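Local coordinates for MFP2b (Ascaris suum, PDB 2BJR), which probably enhances the polymerization of major sperm protein that drives amoeboid motility in nematode sperm, and carries a bound zinc ion, at residues Met33-His46 with Met111-Ser123. Numbering follows the deposited sequence.
With SO4 (sulfate ion), chain E.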
HETATM    1  N   MSE A  33      -5.175  -1.492  -2.338  1.00 14.43           N
HETATM    2  CA  MSE A  33      -6.536  -1.104  -2.697  1.00 14.98           C
HETATM    3  C   MSE A  33      -6.518   0.412  -2.856  1.00 15.94           C
HETATM    4  O   MSE A  33      -6.198   1.114  -1.897  1.00 16.94           O
HETATM    5  CB  MSE A  33      -7.534  -1.543  -1.622  1.00 15.27           C
HETATM    6  CG  MSE A  33      -8.971  -1.299  -1.988  1.00 18.31           C
HETATM    7 SE   MSE A  33     -10.147  -2.061  -0.615  1.00 22.73          SE
HETATM    8  CE  MSE A  33      -9.591  -3.981  -0.903  1.00 18.27           C
ATOM      9  N   TYR A  34      -6.901   0.910  -4.055  1.00 14.08           N
ATOM     10  CA  TYR A  34      -6.799   2.322  -4.410  1.00 13.13           C
ATOM     11  C   TYR A  34      -8.163   2.844  -4.885  1.00 13.92           C
ATOM     12  O   TYR A  34      -8.936   2.099  -5.472  1.00 15.04           O
ATOM     13  CB  TYR A  34      -5.734   2.565  -5.488  1.00 12.42           C
ATOM     14  CG  TYR A  34      -4.366   2.000  -5.162  1.00 12.26           C
ATOM     15  CD1 TYR A  34      -4.066   0.658  -5.364  1.00 14.98           C
ATOM     16  CD2 TYR A  34      -3.349   2.826  -4.717  1.00 14.86           C
ATOM     17  CE1 TYR A  34      -2.815   0.145  -5.057  1.00 17.01           C
ATOM     18  CE2 TYR A  34      -2.108   2.328  -4.440  1.00 14.44           C
ATOM     19  CZ  TYR A  34      -1.838   1.022  -4.615  1.00 15.79           C
ATOM     20  OH  TYR A  34      -0.567   0.599  -4.380  1.00 16.50           O
ATOM     21  N   VAL A  35      -8.395   4.133  -4.648  1.00 14.50           N
ATOM     22  CA  VAL A  35      -9.643   4.791  -4.981  1.00 15.00           C
ATOM     23  C   VAL A  35      -9.704   4.972  -6.497  1.00 15.78           C
ATOM     24  O   VAL A  35      -8.829   5.626  -7.109  1.00 16.15           O
ATOM     25  CB  VAL A  35      -9.799   6.170  -4.232  1.00 14.39           C
ATOM     26  CG1 VAL A  35     -11.151   6.744  -4.510  1.00 17.11           C
ATOM     27  CG2 VAL A  35      -9.625   5.974  -2.738  1.00 16.42           C
ATOM     28  N   ALA A  36     -10.785   4.467  -7.095  1.00 16.28           N
ATOM     29  CA  ALA A  36     -10.941   4.446  -8.542  1.00 15.61           C
ATOM     30  C   ALA A  36     -12.295   4.931  -8.972  1.00 15.29           C
ATOM     31  O   ALA A  36     -13.249   4.989  -8.196  1.00 15.90           O
ATOM     32  CB  ALA A  36     -10.689   3.085  -9.112  1.00 16.60           C
ATOM     33  N   LEU A  37     -12.326   5.338 -10.225  1.00 16.49           N
ATOM     34  CA  LEU A  37     -13.494   6.006 -10.830  1.00 16.66           C
ATOM     35  C   LEU A  37     -13.717   5.535 -12.262  1.00 16.79           C
ATOM     36  O   LEU A  37     -12.789   5.417 -13.067  1.00 16.36           O
ATOM     37  CB  LEU A  37     -13.288   7.532 -10.809  1.00 17.29           C
ATOM     38  CG  LEU A  37     -14.328   8.397 -11.563  1.00 17.47           C
ATOM     39  CD1 LEU A  37     -15.723   8.324 -10.890  1.00 18.77           C
ATOM     40  CD2 LEU A  37     -13.778   9.831 -11.602  1.00 21.22           C
ATOM     41  N   TRP A  38     -14.985   5.306 -12.599  1.00 18.71           N
ATOM     42  CA  TRP A  38     -15.377   4.914 -13.961  1.00 19.64           C
ATOM     43  C   TRP A  38     -16.686   5.623 -14.315  1.00 19.52           C
ATOM     44  O   TRP A  38     -17.384   6.154 -13.442  1.00 18.65           O
ATOM     45  CB  TRP A  38     -15.550   3.390 -13.989  1.00 20.45           C
ATOM     46  CG  TRP A  38     -15.900   2.749 -15.335  1.00 21.57           C
ATOM     47  CD1 TRP A  38     -15.146   2.672 -16.466  1.00 24.85           C
ATOM     48  CD2 TRP A  38     -17.126   2.070 -15.627  1.00 24.56           C
ATOM     49  NE1 TRP A  38     -15.846   1.999 -17.451  1.00 27.16           N
ATOM     50  CE2 TRP A  38     -17.053   1.608 -16.955  1.00 25.37           C
ATOM     51  CE3 TRP A  38     -18.270   1.802 -14.892  1.00 23.86           C
ATOM     52  CZ2 TRP A  38     -18.097   0.905 -17.567  1.00 26.20           C
ATOM     53  CZ3 TRP A  38     -19.305   1.075 -15.506  1.00 30.11           C
ATOM     54  CH2 TRP A  38     -19.190   0.637 -16.814  1.00 24.35           C
ATOM     55  N   TYR A  39     -16.969   5.653 -15.609  1.00 20.09           N
ATOM     56  CA  TYR A  39     -18.174   6.317 -16.124  1.00 21.46           C
ATOM     57  C   TYR A  39     -18.892   5.378 -17.051  1.00 22.03           C
ATOM     58  O   TYR A  39     -18.264   4.637 -17.812  1.00 22.74           O
ATOM     59  CB  TYR A  39     -17.832   7.586 -16.908  1.00 22.09           C
ATOM     60  CG  TYR A  39     -17.378   8.715 -16.057  1.00 20.73           C
ATOM     61  CD1 TYR A  39     -16.079   8.764 -15.635  1.00 22.46           C
ATOM     62  CD2 TYR A  39     -18.207   9.748 -15.722  1.00 21.55           C
ATOM     63  CE1 TYR A  39     -15.630   9.798 -14.896  1.00 23.76           C
ATOM     64  CE2 TYR A  39     -17.764  10.795 -14.981  1.00 24.73           C
ATOM     65  CZ  TYR A  39     -16.470  10.797 -14.541  1.00 21.88           C
ATOM     66  OH  TYR A  39     -15.976  11.850 -13.801  1.00 27.89           O
ATOM     67  N   LYS A  40     -20.205   5.394 -16.975  1.00 24.15           N
ATOM     68  CA  LYS A  40     -21.035   4.687 -17.921  1.00 25.40           C
ATOM     69  C   LYS A  40     -22.097   5.675 -18.380  1.00 25.53           C
ATOM     70  O   LYS A  40     -22.859   6.155 -17.560  1.00 24.35           O
ATOM     71  CB  LYS A  40     -21.705   3.512 -17.230  1.00 26.39           C
ATOM     72  CG  LYS A  40     -22.626   2.699 -18.127  1.00 31.23           C
ATOM     73  CD  LYS A  40     -21.866   1.859 -19.065  1.00 33.62           C
ATOM     74  CE  LYS A  40     -22.773   0.983 -19.909  1.00 37.26           C
ATOM     75  NZ  LYS A  40     -21.899   0.126 -20.744  1.00 40.33           N
ATOM     76  N   ASN A  41     -22.086   6.007 -19.676  1.00 27.31           N
ATOM     77  CA  ASN A  41     -23.077   6.913 -20.270  1.00 27.88           C
ATOM     78  C   ASN A  41     -23.096   8.264 -19.522  1.00 27.27           C
ATOM     79  O   ASN A  41     -24.138   8.750 -19.168  1.00 27.44           O
ATOM     80  CB  ASN A  41     -24.474   6.245 -20.236  1.00 29.13           C
ATOM     81  CG  ASN A  41     -24.555   4.885 -21.059  1.00 31.10           C
ATOM     82  OD1 ASN A  41     -23.993   4.747 -22.161  1.00 34.14           O
ATOM     83  ND2 ASN A  41     -25.266   3.907 -20.498  1.00 32.52           N
ATOM     84  N   GLY A  42     -21.918   8.826 -19.238  1.00 26.34           N
ATOM     85  CA  GLY A  42     -21.780  10.099 -18.551  1.00 25.33           C
ATOM     86  C   GLY A  42     -22.012  10.057 -17.052  1.00 24.86           C
ATOM     87  O   GLY A  42     -21.939  11.105 -16.411  1.00 25.04           O
ATOM     88  N   ARG A  43     -22.318   8.891 -16.467  1.00 22.72           N
ATOM     89  CA  ARG A  43     -22.626   8.838 -15.045  1.00 23.05           C
ATOM     90  C   ARG A  43     -21.397   8.247 -14.290  1.00 21.03           C
ATOM     91  O   ARG A  43     -20.962   7.150 -14.604  1.00 20.64           O
ATOM     92  CB  ARG A  43     -23.861   7.967 -14.806  1.00 25.63           C
ATOM     93  CG  ARG A  43     -24.226   7.752 -13.346  1.00 32.61           C
ATOM     94  CD  ARG A  43     -25.583   7.029 -13.071  1.00 41.58           C
ATOM     95  NE  ARG A  43     -25.392   5.935 -12.101  1.00 47.92           N
ATOM     96  CZ  ARG A  43     -24.919   4.716 -12.404  1.00 51.85           C
ATOM     97  NH1 ARG A  43     -24.615   4.404 -13.651  1.00 54.78           N
ATOM     98  NH2 ARG A  43     -24.751   3.798 -11.459  1.00 52.48           N
ATOM     99  N   PRO A  44     -20.858   8.983 -13.328  1.00 19.32           N
ATOM    100  CA  PRO A  44     -19.683   8.524 -12.571  1.00 19.17           C
ATOM    101  C   PRO A  44     -20.084   7.491 -11.525  1.00 17.93           C
ATOM    102  O   PRO A  44     -21.131   7.605 -10.880  1.00 18.13           O
ATOM    103  CB  PRO A  44     -19.186   9.832 -11.877  1.00 19.50           C
ATOM    104  CG  PRO A  44     -20.419  10.677 -11.708  1.00 18.74           C
ATOM    105  CD  PRO A  44     -21.289  10.321 -12.895  1.00 18.63           C
HETATM  106  N   MSE A  45     -19.224   6.515 -11.332  1.00 17.37           N
HETATM  107  CA  MSE A  45     -19.310   5.703 -10.147  1.00 18.09           C
HETATM  108  C   MSE A  45     -17.939   5.314  -9.617  1.00 17.51           C
HETATM  109  O   MSE A  45     -17.063   5.029 -10.395  1.00 17.80           O
HETATM  110  CB  MSE A  45     -20.116   4.452 -10.449  1.00 20.06           C
HETATM  111  CG  MSE A  45     -19.538   3.636 -11.472  1.00 22.03           C
HETATM  112 SE   MSE A  45     -20.981   2.358 -12.219  1.00 37.23          SE
HETATM  113  CE  MSE A  45     -21.590   3.605 -13.686  1.00 33.69           C
ATOM    114  N   HIS A  46     -17.817   5.243  -8.294  1.00 16.86           N
ATOM    115  CA  HIS A  46     -16.523   4.875  -7.703  1.00 15.94           C
ATOM    116  C   HIS A  46     -16.395   3.367  -7.469  1.00 16.72           C
ATOM    117  O   HIS A  46     -17.409   2.662  -7.395  1.00 16.63           O
ATOM    118  CB  HIS A  46     -16.284   5.712  -6.442  1.00 15.69           C
ATOM    119  CG  HIS A  46     -16.087   7.151  -6.740  1.00 18.01           C
ATOM    120  ND1 HIS A  46     -17.098   8.063  -6.605  1.00 18.01           N
ATOM    121  CD2 HIS A  46     -14.998   7.847  -7.148  1.00 18.15           C
ATOM    122  CE1 HIS A  46     -16.659   9.261  -6.967  1.00 20.50           C
ATOM    123  NE2 HIS A  46     -15.384   9.163  -7.289  1.00 19.25           N
HETATM  124  N   MSE A 111     -16.702  17.358   0.920  1.00 26.39           N
HETATM  125  CA  MSE A 111     -16.674  15.907   0.754  1.00 25.19           C
HETATM  126  C   MSE A 111     -16.210  15.609  -0.631  1.00 23.89           C
HETATM  127  O   MSE A 111     -16.651  16.250  -1.602  1.00 24.05           O
HETATM  128  CB  MSE A 111     -18.045  15.281   0.996  1.00 25.37           C
HETATM  129  CG  MSE A 111     -18.630  15.399   2.357  1.00 26.37           C
HETATM  130 SE   MSE A 111     -17.445  14.799   3.865  1.00 34.35          SE
HETATM  131  CE  MSE A 111     -16.690  16.524   4.353  1.00 29.70           C
ATOM    132  N   LEU A 112     -15.309  14.655  -0.763  1.00 21.41           N
ATOM    133  CA  LEU A 112     -14.925  14.239  -2.069  1.00 20.67           C
ATOM    134  C   LEU A 112     -16.137  13.597  -2.750  1.00 20.95           C
ATOM    135  O   LEU A 112     -16.837  12.763  -2.173  1.00 20.30           O
ATOM    136  CB  LEU A 112     -13.786  13.282  -2.021  1.00 20.89           C
ATOM    137  CG  LEU A 112     -13.401  12.603  -3.331  1.00 24.23           C
ATOM    138  CD1 LEU A 112     -12.597  13.579  -4.136  1.00 25.48           C
ATOM    139  CD2 LEU A 112     -12.584  11.323  -3.099  1.00 28.74           C
ATOM    140  N   ARG A 113     -16.368  14.008  -3.986  1.00 21.00           N
ATOM    141  CA  ARG A 113     -17.468  13.428  -4.767  1.00 22.20           C
ATOM    142  C   ARG A 113     -17.241  13.639  -6.249  1.00 21.23           C
ATOM    143  O   ARG A 113     -16.487  14.545  -6.645  1.00 20.66           O
ATOM    144  CB  ARG A 113     -18.793  14.040  -4.365  1.00 23.22           C
ATOM    145  CG  ARG A 113     -18.881  15.514  -4.714  1.00 25.45           C
ATOM    146  CD  ARG A 113     -20.086  16.178  -4.113  1.00 28.13           C
ATOM    147  NE  ARG A 113     -21.315  15.641  -4.706  1.00 30.85           N
ATOM    148  CZ  ARG A 113     -22.525  15.950  -4.297  1.00 32.20           C
ATOM    149  NH1 ARG A 113     -22.681  16.774  -3.268  1.00 35.61           N
ATOM    150  NH2 ARG A 113     -23.593  15.424  -4.884  1.00 34.38           N
ATOM    151  N   CYS A 114     -17.879  12.798  -7.053  1.00 21.00           N
ATOM    152  CA  CYS A 114     -18.029  13.014  -8.507  1.00 21.87           C
ATOM    153  C   CYS A 114     -19.489  12.863  -8.815  1.00 22.46           C
ATOM    154  O   CYS A 114     -20.055  11.792  -8.693  1.00 19.89           O
ATOM    155  CB  CYS A 114     -17.189  12.050  -9.329  1.00 21.32           C
ATOM    156  SG  CYS A 114     -15.430  12.037  -8.930  1.00 21.78           S
ATOM    157  N   GLY A 115     -20.146  13.971  -9.104  1.00 23.46           N
ATOM    158  CA  GLY A 115     -21.586  13.935  -9.301  1.00 24.02           C
ATOM    159  C   GLY A 115     -22.257  13.424  -8.046  1.00 23.05           C
ATOM    160  O   GLY A 115     -22.000  13.889  -6.931  1.00 24.65           O
ATOM    161  N   ASP A 116     -23.057  12.400  -8.172  1.00 22.72           N
ATOM    162  CA  ASP A 116     -23.748  11.892  -6.997  1.00 22.82           C
ATOM    163  C   ASP A 116     -23.002  10.706  -6.333  1.00 22.28           C
ATOM    164  O   ASP A 116     -23.501  10.154  -5.391  1.00 24.09           O
ATOM    165  CB  ASP A 116     -25.159  11.433  -7.355  1.00 25.63           C
ATOM    166  CG  ASP A 116     -26.168  12.596  -7.466  1.00 28.30           C
ATOM    167  OD1 ASP A 116     -26.002  13.659  -6.841  1.00 33.42           O
ATOM    168  OD2 ASP A 116     -27.207  12.449  -8.112  1.00 34.68           O
ATOM    169  N   SER A 117     -21.817  10.367  -6.815  1.00 20.57           N
ATOM    170  CA  SER A 117     -21.107   9.196  -6.303  1.00 18.83           C
ATOM    171  C   SER A 117     -19.980   9.673  -5.401  1.00 18.44           C
ATOM    172  O   SER A 117     -19.258  10.635  -5.731  1.00 17.19           O
ATOM    173  CB  SER A 117     -20.583   8.374  -7.437  1.00 19.27           C
ATOM    174  OG  SER A 117     -19.648   7.385  -7.023  1.00 20.22           O
ATOM    175  N   PHE A 118     -19.817   8.994  -4.272  1.00 17.98           N
ATOM    176  CA  PHE A 118     -18.602   9.176  -3.504  1.00 19.06           C
ATOM    177  C   PHE A 118     -18.027   7.863  -3.008  1.00 18.53           C
ATOM    178  O   PHE A 118     -18.781   6.931  -2.697  1.00 18.65           O
ATOM    179  CB  PHE A 118     -18.791  10.092  -2.359  1.00 20.02           C
ATOM    180  CG  PHE A 118     -19.900   9.765  -1.474  1.00 21.90           C
ATOM    181  CD1 PHE A 118     -19.674   9.182  -0.237  1.00 26.45           C
ATOM    182  CD2 PHE A 118     -21.189  10.170  -1.789  1.00 28.31           C
ATOM    183  CE1 PHE A 118     -20.733   8.937   0.634  1.00 28.79           C
ATOM    184  CE2 PHE A 118     -22.243   9.913  -0.929  1.00 29.91           C
ATOM    185  CZ  PHE A 118     -22.027   9.317   0.274  1.00 32.50           C
ATOM    186  N   PRO A 119     -16.716   7.778  -2.955  1.00 18.04           N
ATOM    187  CA  PRO A 119     -16.090   6.570  -2.396  1.00 18.13           C
ATOM    188  C   PRO A 119     -16.501   6.304  -0.967  1.00 17.26           C
ATOM    189  O   PRO A 119     -16.672   7.260  -0.176  1.00 17.24           O
ATOM    190  CB  PRO A 119     -14.604   6.877  -2.495  1.00 19.00           C
ATOM    191  CG  PRO A 119     -14.500   7.909  -3.572  1.00 19.44           C
ATOM    192  CD  PRO A 119     -15.716   8.756  -3.438  1.00 16.43           C
ATOM    193  N   ILE A 120     -16.665   5.025  -0.624  1.00 16.00           N
ATOM    194  CA  ILE A 120     -16.962   4.608   0.733  1.00 16.38           C
ATOM    195  C   ILE A 120     -16.196   3.311   1.029  1.00 15.99           C
ATOM    196  O   ILE A 120     -16.206   2.361   0.231  1.00 16.09           O
ATOM    197  CB  ILE A 120     -18.468   4.531   0.979  1.00 17.47           C
ATOM    198  CG1 ILE A 120     -18.774   4.291   2.447  1.00 19.07           C
ATOM    199  CG2 ILE A 120     -19.157   3.507   0.095  1.00 15.63           C
ATOM    200  CD1 ILE A 120     -20.269   4.543   2.770  1.00 22.28           C
ATOM    201  N   LEU A 121     -15.478   3.335   2.141  1.00 15.34           N
ATOM    202  CA  LEU A 121     -14.681   2.199   2.597  1.00 15.63           C
ATOM    203  C   LEU A 121     -15.338   1.497   3.765  1.00 14.73           C
ATOM    204  O   LEU A 121     -15.492   2.038   4.840  1.00 15.37           O
ATOM    205  CB  LEU A 121     -13.284   2.682   2.975  1.00 14.22           C
ATOM    206  CG  LEU A 121     -12.351   1.560   3.412  1.00 15.81           C
ATOM    207  CD1 LEU A 121     -11.997   0.591   2.293  1.00 15.83           C
ATOM    208  CD2 LEU A 121     -11.100   2.206   3.951  1.00 17.51           C
ATOM    209  N   TRP A 122     -15.715   0.253   3.526  1.00 16.51           N
ATOM    210  CA  TRP A 122     -16.224  -0.649   4.535  1.00 17.06           C
ATOM    211  C   TRP A 122     -15.020  -1.280   5.229  1.00 16.94           C
ATOM    212  O   TRP A 122     -14.660  -2.399   4.969  1.00 18.15           O
ATOM    213  CB  TRP A 122     -17.121  -1.692   3.872  1.00 16.20           C
ATOM    214  CG  TRP A 122     -17.923  -2.590   4.764  1.00 16.98           C
ATOM    215  CD1 TRP A 122     -17.941  -2.628   6.138  1.00 18.76           C
ATOM    216  CD2 TRP A 122     -18.826  -3.594   4.327  1.00 17.15           C
ATOM    217  NE1 TRP A 122     -18.775  -3.629   6.572  1.00 19.78           N
ATOM    218  CE2 TRP A 122     -19.349  -4.227   5.478  1.00 20.27           C
ATOM    219  CE3 TRP A 122     -19.244  -4.038   3.067  1.00 17.55           C
ATOM    220  CZ2 TRP A 122     -20.269  -5.283   5.400  1.00 20.82           C
ATOM    221  CZ3 TRP A 122     -20.141  -5.068   2.990  1.00 20.60           C
ATOM    222  CH2 TRP A 122     -20.666  -5.671   4.147  1.00 20.97           C
ATOM    223  N   SER A 123     -14.418  -0.513   6.118  1.00 18.71           N
ATOM    224  CA  SER A 123     -13.138  -0.832   6.715  1.00 20.33           C
ATOM    225  C   SER A 123     -13.179  -2.092   7.589  1.00 20.83           C
ATOM    226  O   SER A 123     -12.198  -2.852   7.643  1.00 21.40           O
ATOM    227  CB  SER A 123     -12.632   0.378   7.567  1.00 20.16           C
ATOM    228  OG  SER A 123     -13.720   1.082   8.233  1.00 28.45           O
TER
HETATM  229  S   SO4 E1371     -19.829  -5.161   9.874  1.00 46.14           S
HETATM  230  O1  SO4 E1371     -19.447  -3.767   9.618  1.00 50.19           O
HETATM  231  O2  SO4 E1371     -19.456  -5.928   8.705  1.00 49.96           O
HETATM  232  O3  SO4 E1371     -19.104  -5.583  11.094  1.00 52.97           O
HETATM  233  O4  SO4 E1371     -21.251  -5.213  10.114  1.00 49.01           O
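Strand 43-46, which leaves the type I' turn at Lys40-Arg43, runs almost parallel to strand 117-122, their axes 6° apart and 5.9 Å at closest approach, with no backbone-to-backbone hydrogen bond between them. His46 ND1 and Ser117 OG share a hydrogen bond of 2.7 Å, and the same hydroxyl accepts a weak bond from His46 N at 3.1 Å. With chi1 at 167° the Ser117 hydroxyl swings away from its own N and comes within range of both nitrogens. The imidazole is packed on both faces: Pro119 CD sits over the ring centre in a CH-pi contact, 3.6 Å from the centroid, while Leu37 CD1 covers the opposite face nearer the rim. Cys114 SG approaches at the ring edge, 3.3 Å from His46 NE2, and also touches Leu37 CD2. With one polar edge tied to the serine and both faces occupied, the ring has little freedom to rotate. Farther along, Val35 CG1 meets Pro119 CG at 3.7 Å, the two side chains crossing at about a right angle; at the other end, Pro44 CB packs on Cys114 CB. Trp11 of strand 10-15 and Tyr133 of strand 130-135 also touch His46. The contact thus joins the antiparallel sheet holding strands 34-40 and 43-52 to strand 117-122, outermost in a four-stranded antiparallel sheet, within one cytosolic motility protein region and away from the zinc site.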